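Local atomic coordinates of FAD-dependent pyridine nucleotide-disulphide oxidoreductase (Desulfovibrio vulgaris, PDB entry 3IWA), a protein that probably catalyses FAD-dependent electron transfer from NADH or NADPH to a substrate that is not established. Residues 191-196 and 200-205; 207-212 and 217-222. One frame throughout, in Å; residues are numbered along the deposited sequence.

Contact 1 (191-196 and 200-205); sequences LADQIM and TSKSLS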
loop_
_atom_site.group_PDB
_atom_site.type_symbol
_atom_site.label_atom_id
_atom_site.label_comp_id
_atom_site.label_asym_id
_atom_site.label_seq_id
_atom_site.Cartn_x
_atom_site.Cartn_y
_atom_site.Cartn_z
ATOM N N LEU A 191 11.406 3.724 30.370
ATOM C CA LEU A 191 12.079 2.650 31.043
ATOM C C LEU A 191 12.961 1.804 30.088
ATOM O O LEU A 191 14.116 1.520 30.395
ATOM C CB LEU A 191 11.020 1.815 31.752
ATOM C CG LEU A 191 11.469 0.571 32.517
ATOM C CD1 LEU A 191 12.203 0.969 33.789
ATOM C CD2 LEU A 191 10.243 -0.323 32.823
ATOM N N ALA A 192 12.434 1.428 28.928
ATOM C CA ALA A 192 13.200 0.626 27.957
ATOM C C ALA A 192 14.378 1.440 27.422
ATOM O O ALA A 192 14.370 2.678 27.464
ATOM C CB ALA A 192 12.295 0.144 26.815
ATOM N N ASP A 193 15.390 0.758 26.901
ATOM C CA ASP A 193 16.574 1.451 26.362
ATOM C C ASP A 193 16.325 2.200 25.052
ATOM O O ASP A 193 17.274 2.689 24.429
ATOM C CB ASP A 193 17.730 0.467 26.172
ATOM C CG ASP A 193 17.457 -0.586 25.069
ATOM O OD1 ASP A 193 16.521 -0.404 24.251
ATOM O OD2 ASP A 193 18.202 -1.607 25.015
ATOM N N GLN A 194 15.072 2.242 24.606
ATOM C CA GLN A 194 14.730 2.989 23.426
ATOM C C GLN A 194 13.306 3.501 23.554
ATOM O O GLN A 194 12.507 2.905 24.248
ATOM C CB GLN A 194 14.861 2.091 22.179
ATOM C CG GLN A 194 13.994 0.820 22.215
ATOM C CD GLN A 194 13.840 0.151 20.853
ATOM O OE1 GLN A 194 14.578 -0.770 20.528
ATOM N NE2 GLN A 194 12.902 0.647 20.038
ATOM N N ILE A 195 12.995 4.603 22.880
ATOM C CA ILE A 195 11.621 4.998 22.661
ATOM C C ILE A 195 11.020 4.112 21.574
ATOM O O ILE A 195 11.752 3.429 20.839
ATOM C CB ILE A 195 11.493 6.497 22.288
ATOM C CG1 ILE A 195 12.176 6.796 20.951
ATOM C CG2 ILE A 195 12.012 7.399 23.474
ATOM C CD1 ILE A 195 11.744 8.111 20.338
ATOM N N MET A 196 9.686 4.120 21.498
ATOM C CA MET A 196 8.894 3.221 20.649
ATOM C C MET A 196 9.268 1.722 20.718
ATOM O O MET A 196 9.271 1.044 19.691
ATOM C CB MET A 196 8.920 3.708 19.199
ATOM C CG MET A 196 8.221 5.047 18.983
ATOM S SD MET A 196 6.457 4.954 19.147
ATOM C CE MET A 196 6.120 4.661 17.440
ATOM N N THR A 200 9.367 0.343 16.561
ATOM C CA THR A 200 10.531 0.451 15.686
ATOM C C THR A 200 11.711 -0.290 16.304
ATOM O O THR A 200 11.721 -0.536 17.506
ATOM C CB THR A 200 10.957 1.893 15.424
ATOM O OG1 THR A 200 11.593 2.395 16.595
ATOM C CG2 THR A 200 9.778 2.781 15.038
ATOM N N SER A 201 12.703 -0.650 15.484
ATOM C CA SER A 201 13.993 -1.153 16.016
ATOM C C SER A 201 14.730 -0.072 16.820
ATOM O O SER A 201 14.419 1.108 16.711
ATOM C CB SER A 201 14.932 -1.611 14.879
ATOM O OG SER A 201 15.364 -0.480 14.120
ATOM N N LYS A 202 15.733 -0.475 17.586
ATOM C CA LYS A 202 16.620 0.474 18.294
ATOM C C LYS A 202 17.277 1.473 17.335
ATOM O O LYS A 202 17.226 2.686 17.546
ATOM C CB LYS A 202 17.690 -0.300 19.075
ATOM C CG LYS A 202 18.313 0.495 20.217
ATOM C CD LYS A 202 19.144 -0.368 21.170
ATOM C CE LYS A 202 20.123 0.522 21.989
ATOM N NZ LYS A 202 21.271 -0.259 22.573
ATOM N N SER A 203 17.825 0.968 16.233
ATOM C CA SER A 203 18.495 1.802 15.239
ATOM C C SER A 203 17.543 2.841 14.617
ATOM O O SER A 203 17.884 4.033 14.476
ATOM C CB SER A 203 19.155 0.917 14.160
ATOM O OG SER A 203 18.229 0.355 13.220
ATOM N N LEU A 204 16.331 2.404 14.281
ATOM C CA LEU A 204 15.349 3.325 13.732
ATOM C C LEU A 204 14.809 4.320 14.789
ATOM O O LEU A 204 14.513 5.484 14.493
ATOM C CB LEU A 204 14.191 2.569 13.075
ATOM C CG LEU A 204 13.353 3.516 12.213
ATOM C CD1 LEU A 204 14.259 4.175 11.128
ATOM C CD2 LEU A 204 12.202 2.786 11.586
ATOM N N SER A 205 14.660 3.860 16.014
ATOM C CA SER A 205 14.159 4.740 17.057
ATOM C C SER A 205 15.000 5.997 17.228
ATOM O O SER A 205 14.454 7.040 17.571
ATOM C CB SER A 205 14.050 4.011 18.367
ATOM O OG SER A 205 15.322 3.911 18.925
HETATM O O HOH W 1 15.237 5.464 21.308
#

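Contact 2 (207-212 and 217-222); sequences MLRHDL and VVVHTG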
loop_
_atom_site.group_PDB
_atom_site.type_symbol
_atom_site.label_atom_id
_atom_site.label_comp_id
_atom_site.label_asym_id
_atom_site.label_seq_id
_atom_site.Cartn_x
_atom_site.Cartn_y
_atom_site.Cartn_z
ATOM N N MET A 207 16.354 7.858 14.962
ATOM C CA MET A 207 15.852 8.858 14.045
ATOM C C MET A 207 14.662 9.576 14.694
ATOM O O MET A 207 14.561 10.788 14.654
ATOM C CB MET A 207 15.447 8.234 12.689
ATOM C CG MET A 207 16.602 7.725 11.751
ATOM S SD MET A 207 17.905 8.958 11.442
ATOM C CE MET A 207 18.909 8.855 12.897
ATOM N N LEU A 208 13.754 8.826 15.295
ATOM C CA LEU A 208 12.584 9.453 15.903
ATOM C C LEU A 208 13.037 10.253 17.126
ATOM O O LEU A 208 12.555 11.352 17.348
ATOM C CB LEU A 208 11.494 8.431 16.262
ATOM C CG LEU A 208 10.683 7.755 15.155
ATOM C CD1 LEU A 208 11.531 6.713 14.347
ATOM C CD2 LEU A 208 9.443 7.071 15.755
ATOM N N ARG A 209 13.963 9.702 17.899
ATOM C CA ARG A 209 14.507 10.395 19.072
ATOM C C ARG A 209 15.046 11.769 18.688
ATOM O O ARG A 209 14.741 12.754 19.375
ATOM C CB ARG A 209 15.594 9.579 19.779
ATOM C CG ARG A 209 16.002 10.151 21.132
ATOM C CD ARG A 209 17.030 9.274 21.861
ATOM N NE ARG A 209 17.482 9.887 23.128
ATOM C CZ ARG A 209 17.831 9.220 24.224
ATOM N NH1 ARG A 209 17.826 7.900 24.294
ATOM N NH2 ARG A 209 18.164 9.896 25.310
ATOM N N HIS A 210 15.771 11.846 17.568
ATOM C CA HIS A 210 16.412 13.097 17.150
ATOM C C HIS A 210 15.376 14.111 16.769
ATOM O O HIS A 210 15.525 15.284 17.101
ATOM C CB HIS A 210 17.359 12.917 15.964
ATOM C CG HIS A 210 17.932 14.210 15.442
ATOM N ND1 HIS A 210 17.628 14.711 14.192
ATOM C CD2 HIS A 210 18.779 15.107 16.010
ATOM C CE1 HIS A 210 18.282 15.845 14.003
ATOM N NE2 HIS A 210 18.972 16.116 15.097
ATOM N N ASP A 211 14.344 13.671 16.051
ATOM C CA ASP A 211 13.264 14.556 15.709
ATOM C C ASP A 211 12.759 15.210 16.983
ATOM O O ASP A 211 12.531 16.411 16.988
ATOM C CB ASP A 211 12.139 13.833 14.955
ATOM C CG ASP A 211 11.055 14.799 14.439
ATOM O OD1 ASP A 211 10.228 15.246 15.255
ATOM O OD2 ASP A 211 11.001 15.120 13.230
ATOM N N LEU A 212 12.617 14.448 18.071
ATOM C CA LEU A 212 12.108 15.033 19.319
ATOM C C LEU A 212 13.124 16.010 19.966
ATOM O O LEU A 212 12.768 17.114 20.356
ATOM C CB LEU A 212 11.710 13.958 20.333
ATOM C CG LEU A 212 10.650 12.908 19.969
ATOM C CD1 LEU A 212 10.296 12.190 21.232
ATOM C CD2 LEU A 212 9.400 13.494 19.319
ATOM N N VAL A 217 12.147 18.632 22.810
ATOM C CA VAL A 217 11.673 17.612 23.718
ATOM C C VAL A 217 12.906 16.886 24.239
ATOM O O VAL A 217 13.707 16.382 23.465
ATOM C CB VAL A 217 10.704 16.644 23.046
ATOM C CG1 VAL A 217 10.367 15.528 23.975
ATOM C CG2 VAL A 217 9.469 17.383 22.619
ATOM N N VAL A 218 13.075 16.860 25.551
ATOM C CA VAL A 218 14.131 16.075 26.144
ATOM C C VAL A 218 13.645 14.643 26.293
ATOM O O VAL A 218 12.486 14.409 26.705
ATOM C CB VAL A 218 14.515 16.633 27.525
ATOM C CG1 VAL A 218 15.585 15.745 28.204
ATOM C CG2 VAL A 218 14.991 18.099 27.386
ATOM N N VAL A 219 14.534 13.690 26.004
ATOM C CA VAL A 219 14.222 12.267 26.121
ATOM C C VAL A 219 15.172 11.511 27.038
ATOM O O VAL A 219 16.368 11.582 26.886
ATOM C CB VAL A 219 14.214 11.606 24.729
ATOM C CG1 VAL A 219 13.816 10.139 24.838
ATOM C CG2 VAL A 219 13.272 12.363 23.796
ATOM N N HIS A 220 14.637 10.761 27.983
ATOM C CA HIS A 220 15.467 9.920 28.820
ATOM C C HIS A 220 14.990 8.505 28.645
ATOM O O HIS A 220 13.803 8.225 28.847
ATOM C CB HIS A 220 15.387 10.316 30.311
ATOM C CG HIS A 220 15.841 11.719 30.596
ATOM N ND1 HIS A 220 17.139 12.137 30.407
ATOM C CD2 HIS A 220 15.161 12.804 31.050
ATOM C CE1 HIS A 220 17.236 13.418 30.725
ATOM N NE2 HIS A 220 16.050 13.845 31.117
ATOM N N THR A 221 15.921 7.629 28.274
ATOM C CA THR A 221 15.701 6.187 28.172
ATOM C C THR A 221 16.498 5.416 29.239
ATOM O O THR A 221 17.374 5.962 29.912
ATOM C CB THR A 221 16.051 5.673 26.736
ATOM O OG1 THR A 221 17.355 6.113 26.348
ATOM C CG2 THR A 221 15.035 6.199 25.721
ATOM N N GLY A 222 16.212 4.134 29.386
ATOM C CA GLY A 222 16.779 3.374 30.465
ATOM C C GLY A 222 16.604 4.044 31.823
ATOM O O GLY A 222 17.485 3.945 32.674
HETATM O O HOH W 2 18.745 8.823 27.705
#

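Contact 1 (191-196 and 200-205)
Thr200 N donates to Met196 O across 3.2 Å, a nearly straight bond (165° at the hydrogen), and by this backbone link the loop 191-196 turns back upon 200-205, which leads into helix 202-214 and forms its first turn. The loop is part of the crossover of a beta-alpha-beta unit in a Rossmann-like domain, carrying the chain from strand 185-189 to that helix.

Gln194 bridges the two segments. Its CG sits between the backbone N and the carbonyl carbon (chi1 58°), and the extended chain beyond brings the amide up to the turn before the helix. Gln194 NE2 donates to Thr200 O at 3.0 Å and also to Ile195 O; both acceptors lie near the amide plane, although NE2 stands above the carbonyl plane of Thr200. Two acceptors on the amide NH2 fix the rotation of the amide. Gln194 OE1 lies 3.2 Å from Lys202 N, too poorly angled for a hydrogen bond; that N-H goes to Glu357 of helix 356-361.

The Asp193 and Lys202 side chains cross at about a right angle, with OD2 and NZ 4.1 Å apart, beyond a salt bridge. Ser201 is the N-cap: its OG accepts from Leu204 N and is also bonded to Gln389. One turn along, Ser205 CB packs 3.4 Å from Ile195 O, and its OG donates to Lys202 O while accepting from a water that itself accepts from Ile195 N.

Contact 2 (207-212 and 217-222)
Arg209 reaches from helix 202-214 to Val219 in the following strand and Thr221 just beyond it, its side chain extended from CG to NE with CG anti to the backbone N (chi1 -170°). NH1 donates to Thr221 OG1 over 2.8 Å, a bent bond (137° at the hydrogen) whose acceptor is tilted from the guanidinium plane. NH2 lies 2.9 Å from Val219 O and donates to a water in that plane; the same water accepts from Thr221 N, giving the arginine a second, indirect hold on this residue. Val219 CG1 lies over one guanidinium face, offset toward the rim, and Glu213 forms a salt bridge with NE.

Helix and strand belong to the beta-alpha-beta unit of strand 185-189, helix 202-214 and strand 218-220, in a Rossmann-like parallel sheet where 218-220 is an outermost strand within the chain. The axes of the short helix and strand segments come within 8.6 Å, their N-to-C directions 140° apart, nearer antiparallel than perpendicular.

Leu212 and Val219 meet at about a right angle, CD1 against CG2 at 3.9 Å, and Leu172 and Val176 of helix 169-182 also pack on Leu212. Near the connecting turn, Leu212 CB touches Val217 CB at 3.9 Å, and Val217 N donates to Leu212 O over 3.0 Å.

Contacts 1 and 2 follow one another along the chain and share helix 202-214: contact 1 holds its beginning to the loop that enters it, contact 2 its later turns to the strand that follows it. Their centres are 9 Å apart, and they meet directly. Ala192 O and Gly222 N, 3.0 Å apart, probably form a hydrogen bond between the loop and the residues following the strand. Ile195 belongs to contact 1 but packs on both segments of contact 2, its CG2 3.6 Å from Val219 CG1 and its CD1 3.7 Å from Arg209 N. Met196 touches Leu172 and bonds through its backbone to Gly167, within a glycine-rich strand-turn-helix segment consistent with a dinucleotide-binding site.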